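Local atomic coordinates of cytochrome c55X (Pseudomonas aeruginosa PAO1, PDB entry 6TP9), a protein that carries electrons in the periplasm as a small monoheme c-type cytochrome associated with heme d1 biosynthesis. Residues R50-V54 / A78-D83. The protein carries 1 engineered substitution. Residues are numbered along the deposited sequence; the frame is centred on the assembly and turned at random.
With HEC (heme c), chain M.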
ATOM      1  N   ARG A  50     -17.389  -2.662  12.920  1.00 34.64           N
ATOM      2  CA  ARG A  50     -17.145  -3.199  11.586  1.00 29.41           C
ATOM      3  C   ARG A  50     -18.334  -2.968  10.663  1.00 29.96           C
ATOM      4  O   ARG A  50     -18.160  -2.567   9.506  1.00 32.04           O
ATOM      5  CB  ARG A  50     -16.826  -4.690  11.687  1.00 27.16           C
ATOM      6  CG  ARG A  50     -16.488  -5.364  10.369  1.00 27.36           C
ATOM      7  CD  ARG A  50     -16.114  -6.816  10.611  1.00 27.47           C
ATOM      8  NE  ARG A  50     -15.683  -7.510   9.401  1.00 29.39           N
ATOM      9  CZ  ARG A  50     -16.507  -8.078   8.525  1.00 30.20           C
ATOM     10  NH1 ARG A  50     -17.820  -8.031   8.709  1.00 30.89           N
ATOM     11  NH2 ARG A  50     -16.015  -8.693   7.457  1.00 31.20           N
ATOM     12  N   GLU A  51     -19.552  -3.223  11.149  1.00 32.43           N
ATOM     13  CA  GLU A  51     -20.727  -3.047  10.300  1.00 33.61           C
ATOM     14  C   GLU A  51     -20.883  -1.598   9.859  1.00 29.80           C
ATOM     15  O   GLU A  51     -21.389  -1.335   8.761  1.00 29.55           O
ATOM     16  CB  GLU A  51     -21.988  -3.509  11.030  1.00 40.05           C
ATOM     17  CG  GLU A  51     -22.011  -4.988  11.372  1.00 49.56           C
ATOM     18  CD  GLU A  51     -23.363  -5.440  11.885  1.00 61.21           C
ATOM     19  OE1 GLU A  51     -24.285  -4.600  11.946  1.00 64.79           O
ATOM     20  OE2 GLU A  51     -23.501  -6.635  12.224  1.00 63.41           O
ATOM     21  N   SER A  52     -20.469  -0.650  10.701  1.00 24.20           N
ATOM     22  CA  SER A  52     -20.533   0.756  10.318  1.00 27.08           C
ATOM     23  C   SER A  52     -19.631   1.029   9.123  1.00 27.21           C
ATOM     24  O   SER A  52     -20.058   1.625   8.126  1.00 30.48           O
ATOM     25  CB  SER A  52     -20.135   1.634  11.503  1.00 35.62           C
ATOM     26  OG  SER A  52     -20.974   1.397  12.619  1.00 44.35           O
ATOM     27  N   LEU A  53     -18.375   0.591   9.206  1.00 27.04           N
ATOM     28  CA  LEU A  53     -17.440   0.793   8.106  1.00 23.28           C
ATOM     29  C   LEU A  53     -17.907   0.067   6.851  1.00 24.40           C
ATOM     30  O   LEU A  53     -17.806   0.603   5.741  1.00 23.08           O
ATOM     31  CB  LEU A  53     -16.048   0.318   8.520  1.00 18.93           C
ATOM     32  CG  LEU A  53     -15.538   0.888   9.847  1.00 16.60           C
ATOM     33  CD1 LEU A  53     -14.250   0.202  10.277  1.00 18.93           C
ATOM     34  CD2 LEU A  53     -15.333   2.390   9.743  1.00 16.58           C
ATOM     35  N   VAL A  54     -18.424  -1.154   7.004  1.00 21.21           N
ATOM     36  CA  VAL A  54     -18.943  -1.883   5.851  1.00 19.29           C
ATOM     37  C   VAL A  54     -20.098  -1.119   5.220  1.00 20.26           C
ATOM     38  O   VAL A  54     -20.180  -0.990   3.992  1.00 20.90           O
ATOM     39  CB  VAL A  54     -19.365  -3.306   6.262  1.00 17.11           C
ATOM     40  CG1 VAL A  54     -20.107  -3.992   5.123  1.00 16.94           C
ATOM     41  CG2 VAL A  54     -18.148  -4.117   6.675  1.00 16.09           C
ATOM     42  N   ALA A  78     -17.058  -6.137   0.639  1.00 27.42           N
ATOM     43  CA  ALA A  78     -16.842  -4.979   1.500  1.00 26.87           C
ATOM     44  C   ALA A  78     -16.288  -5.394   2.855  1.00 30.86           C
ATOM     45  O   ALA A  78     -15.378  -4.746   3.387  1.00 34.08           O
ATOM     46  CB  ALA A  78     -18.148  -4.204   1.672  1.00 28.11           C
ATOM     47  N   GLY A  79     -16.827  -6.468   3.437  1.00 30.39           N
ATOM     48  CA  GLY A  79     -16.321  -6.927   4.719  1.00 26.96           C
ATOM     49  C   GLY A  79     -14.873  -7.368   4.641  1.00 21.09           C
ATOM     50  O   GLY A  79     -14.094  -7.153   5.574  1.00 19.34           O
ATOM     51  N   TRP A  80     -14.494  -7.996   3.528  1.00 19.73           N
ATOM     52  CA  TRP A  80     -13.094  -8.344   3.311  1.00 19.06           C
ATOM     53  C   TRP A  80     -12.228  -7.091   3.268  1.00 18.50           C
ATOM     54  O   TRP A  80     -11.235  -6.984   3.997  1.00 22.39           O
ATOM     55  CB  TRP A  80     -12.961  -9.140   2.013  1.00 17.33           C
ATOM     56  CG  TRP A  80     -11.601  -9.722   1.763  1.00 21.51           C
ATOM     57  CD1 TRP A  80     -11.128 -10.919   2.214  1.00 23.15           C
ATOM     58  CD2 TRP A  80     -10.546  -9.142   0.983  1.00 22.73           C
ATOM     59  NE1 TRP A  80      -9.844 -11.119   1.769  1.00 24.76           N
ATOM     60  CE2 TRP A  80      -9.464 -10.042   1.012  1.00 20.51           C
ATOM     61  CE3 TRP A  80     -10.412  -7.948   0.267  1.00 25.07           C
ATOM     62  CZ2 TRP A  80      -8.263  -9.787   0.354  1.00 19.79           C
ATOM     63  CZ3 TRP A  80      -9.219  -7.696  -0.384  1.00 23.78           C
ATOM     64  CH2 TRP A  80      -8.160  -8.612  -0.338  1.00 24.12           C
ATOM     65  N   LEU A  81     -12.594  -6.128   2.419  1.00 15.16           N
ATOM     66  CA  LEU A  81     -11.831  -4.888   2.328  1.00 16.59           C
ATOM     67  C   LEU A  81     -11.635  -4.270   3.706  1.00 23.18           C
ATOM     68  O   LEU A  81     -10.529  -3.853   4.067  1.00 24.84           O
ATOM     69  CB  LEU A  81     -12.539  -3.900   1.401  1.00 10.87           C
ATOM     70  CG  LEU A  81     -12.539  -4.211  -0.094  1.00 13.95           C
ATOM     71  CD1 LEU A  81     -13.376  -3.191  -0.852  1.00 17.47           C
ATOM     72  CD2 LEU A  81     -11.119  -4.240  -0.620  1.00 16.10           C
ATOM     73  N   VAL A  82     -12.711  -4.213   4.493  1.00 26.85           N
ATOM     74  CA  VAL A  82     -12.640  -3.615   5.823  1.00 23.49           C
ATOM     75  C   VAL A  82     -11.670  -4.388   6.707  1.00 26.14           C
ATOM     76  O   VAL A  82     -10.877  -3.792   7.446  1.00 31.15           O
ATOM     77  CB  VAL A  82     -14.050  -3.550   6.439  1.00 26.99           C
ATOM     78  CG1 VAL A  82     -13.979  -3.228   7.921  1.00 26.74           C
ATOM     79  CG2 VAL A  82     -14.895  -2.521   5.696  1.00 27.90           C
ATOM     80  N   ASP A  83     -11.716  -5.721   6.652  1.00 26.08           N
ATOM     81  CA  ASP A  83     -10.768  -6.517   7.426  1.00 23.56           C
ATOM     82  C   ASP A  83      -9.333  -6.138   7.081  1.00 22.79           C
ATOM     83  O   ASP A  83      -8.481  -6.022   7.969  1.00 27.03           O
ATOM     84  CB  ASP A  83     -10.997  -8.008   7.178  1.00 28.92           C
ATOM     85  CG  ASP A  83     -12.345  -8.484   7.682  1.00 33.20           C
ATOM     86  OD1 ASP A  83     -12.884  -7.859   8.618  1.00 34.72           O
ATOM     87  OD2 ASP A  83     -12.860  -9.487   7.143  1.00 33.81           O
TER
HETATM   88 FE   HEC M 102     -13.564   6.375   1.258  1.00 25.03          FE
HETATM   89  CHA HEC M 102     -14.565   7.573   4.309  1.00 24.97           C
HETATM   90  CHB HEC M 102     -13.459   3.176   2.586  1.00 26.60           C
HETATM   91  CHC HEC M 102     -12.858   5.107  -1.827  1.00 20.67           C
HETATM   92  CHD HEC M 102     -13.195   9.566   0.041  1.00 15.44           C
HETATM   93  NA  HEC M 102     -13.911   5.530   3.106  1.00 22.93           N
HETATM   94  C1A HEC M 102     -14.380   6.212   4.212  1.00 28.62           C
HETATM   95  C2A HEC M 102     -14.642   5.247   5.261  1.00 23.28           C
HETATM   96  C3A HEC M 102     -14.340   4.034   4.792  1.00 20.28           C
HETATM   97  C4A HEC M 102     -13.872   4.185   3.427  1.00 23.32           C
HETATM   98  CMA HEC M 102     -14.466   2.706   5.567  1.00 22.17           C
HETATM   99  CAA HEC M 102     -15.179   5.570   6.674  1.00 23.33           C
HETATM  100  CBA HEC M 102     -14.008   5.848   7.611  1.00 26.04           C
HETATM  101  CGA HEC M 102     -14.517   6.173   8.990  1.00 29.64           C
HETATM  102  O1A HEC M 102     -15.710   5.886   9.274  1.00 32.24           O
HETATM  103  O2A HEC M 102     -13.725   6.713   9.807  1.00 28.93           O
HETATM  104  NB  HEC M 102     -13.221   4.495   0.528  1.00 18.68           N
HETATM  105  C1B HEC M 102     -13.226   3.306   1.234  1.00 23.96           C
HETATM  106  C2B HEC M 102     -12.960   2.232   0.297  1.00 26.41           C
HETATM  107  C3B HEC M 102     -12.795   2.770  -0.912  1.00 22.68           C
HETATM  108  C4B HEC M 102     -12.956   4.202  -0.795  1.00 19.09           C
HETATM  109  CMB HEC M 102     -12.864   0.727   0.633  1.00 29.34           C
HETATM  110  CAB HEC M 102     -12.483   2.013  -2.218  1.00 27.45           C
HETATM  111  CBB HEC M 102     -13.569   0.954  -2.481  1.00 35.74           C
HETATM  112  NC  HEC M 102     -13.058   7.188  -0.538  1.00 15.52           N
HETATM  113  C1C HEC M 102     -12.912   6.477  -1.713  1.00 18.90           C
HETATM  114  C2C HEC M 102     -12.791   7.420  -2.804  1.00 17.72           C
HETATM  115  C3C HEC M 102     -12.939   8.651  -2.304  1.00 20.25           C
HETATM  116  C4C HEC M 102     -13.072   8.531  -0.861  1.00 18.69           C
HETATM  117  CMC HEC M 102     -12.668   7.038  -4.297  1.00 17.66           C
HETATM  118  CAC HEC M 102     -12.884   9.974  -3.104  1.00 26.78           C
HETATM  119  CBC HEC M 102     -13.859   9.935  -4.297  1.00 32.95           C
HETATM  120  ND  HEC M 102     -13.816   8.274   2.054  1.00 15.71           N
HETATM  121  C1D HEC M 102     -13.639   9.460   1.342  1.00 14.77           C
HETATM  122  C2D HEC M 102     -14.011  10.570   2.193  1.00 14.54           C
HETATM  123  C3D HEC M 102     -14.439   9.938   3.521  1.00 16.40           C
HETATM  124  C4D HEC M 102     -14.284   8.515   3.343  1.00 17.48           C
HETATM  125  CMD HEC M 102     -13.987  12.074   1.847  1.00 21.09           C
HETATM  126  CAD HEC M 102     -14.929  10.656   4.795  1.00 25.26           C
HETATM  127  CBD HEC M 102     -16.420  10.959   4.704  1.00 30.67           C
HETATM  128  CGD HEC M 102     -16.809  11.678   5.966  1.00 32.31           C
HETATM  129  O1D HEC M 102     -16.863  12.934   5.940  1.00 33.80           O
HETATM  130  O2D HEC M 102     -17.046  10.999   6.999  1.00 34.35           O
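An extended arginine side chain joins the two helices: R50 NE donates a hydrogen bond to D83 OD1 (2.9 Å, nearly linear), and R50 NH2 reaches D83 OD2 at 3.3 Å, so guanidinium and carboxylate form a two-pronged salt bridge. R50 NH2 also lies 3.1 Å from G79 O, one turn before D83. A CB on G79 would clash with the guanidinium. Behind the ion pair, V82 points into the interface; its CG2 lies 3.8 Å from V54 CG2, and its CG1 lies 4.1 Å from L53 CB and from R50 CG. V54 also packs on A78 (CG1 to CB, 4.0 Å) and over the bare G79 CA (CG2, 3.9 Å). The segment axes cross at 115°, 9.4 Å apart at closest approach. L53 CD2 approaches heme propionate atom O1A at 3.5 Å. W80 and L81 pack on L16 and L20 of the second subunit's helix 10-27, consistent with domain swapping of the N-terminal helix. The arrangement joins helix 50-59, beside the heme, to C-terminal helix 75-86 within the cytochrome c fold.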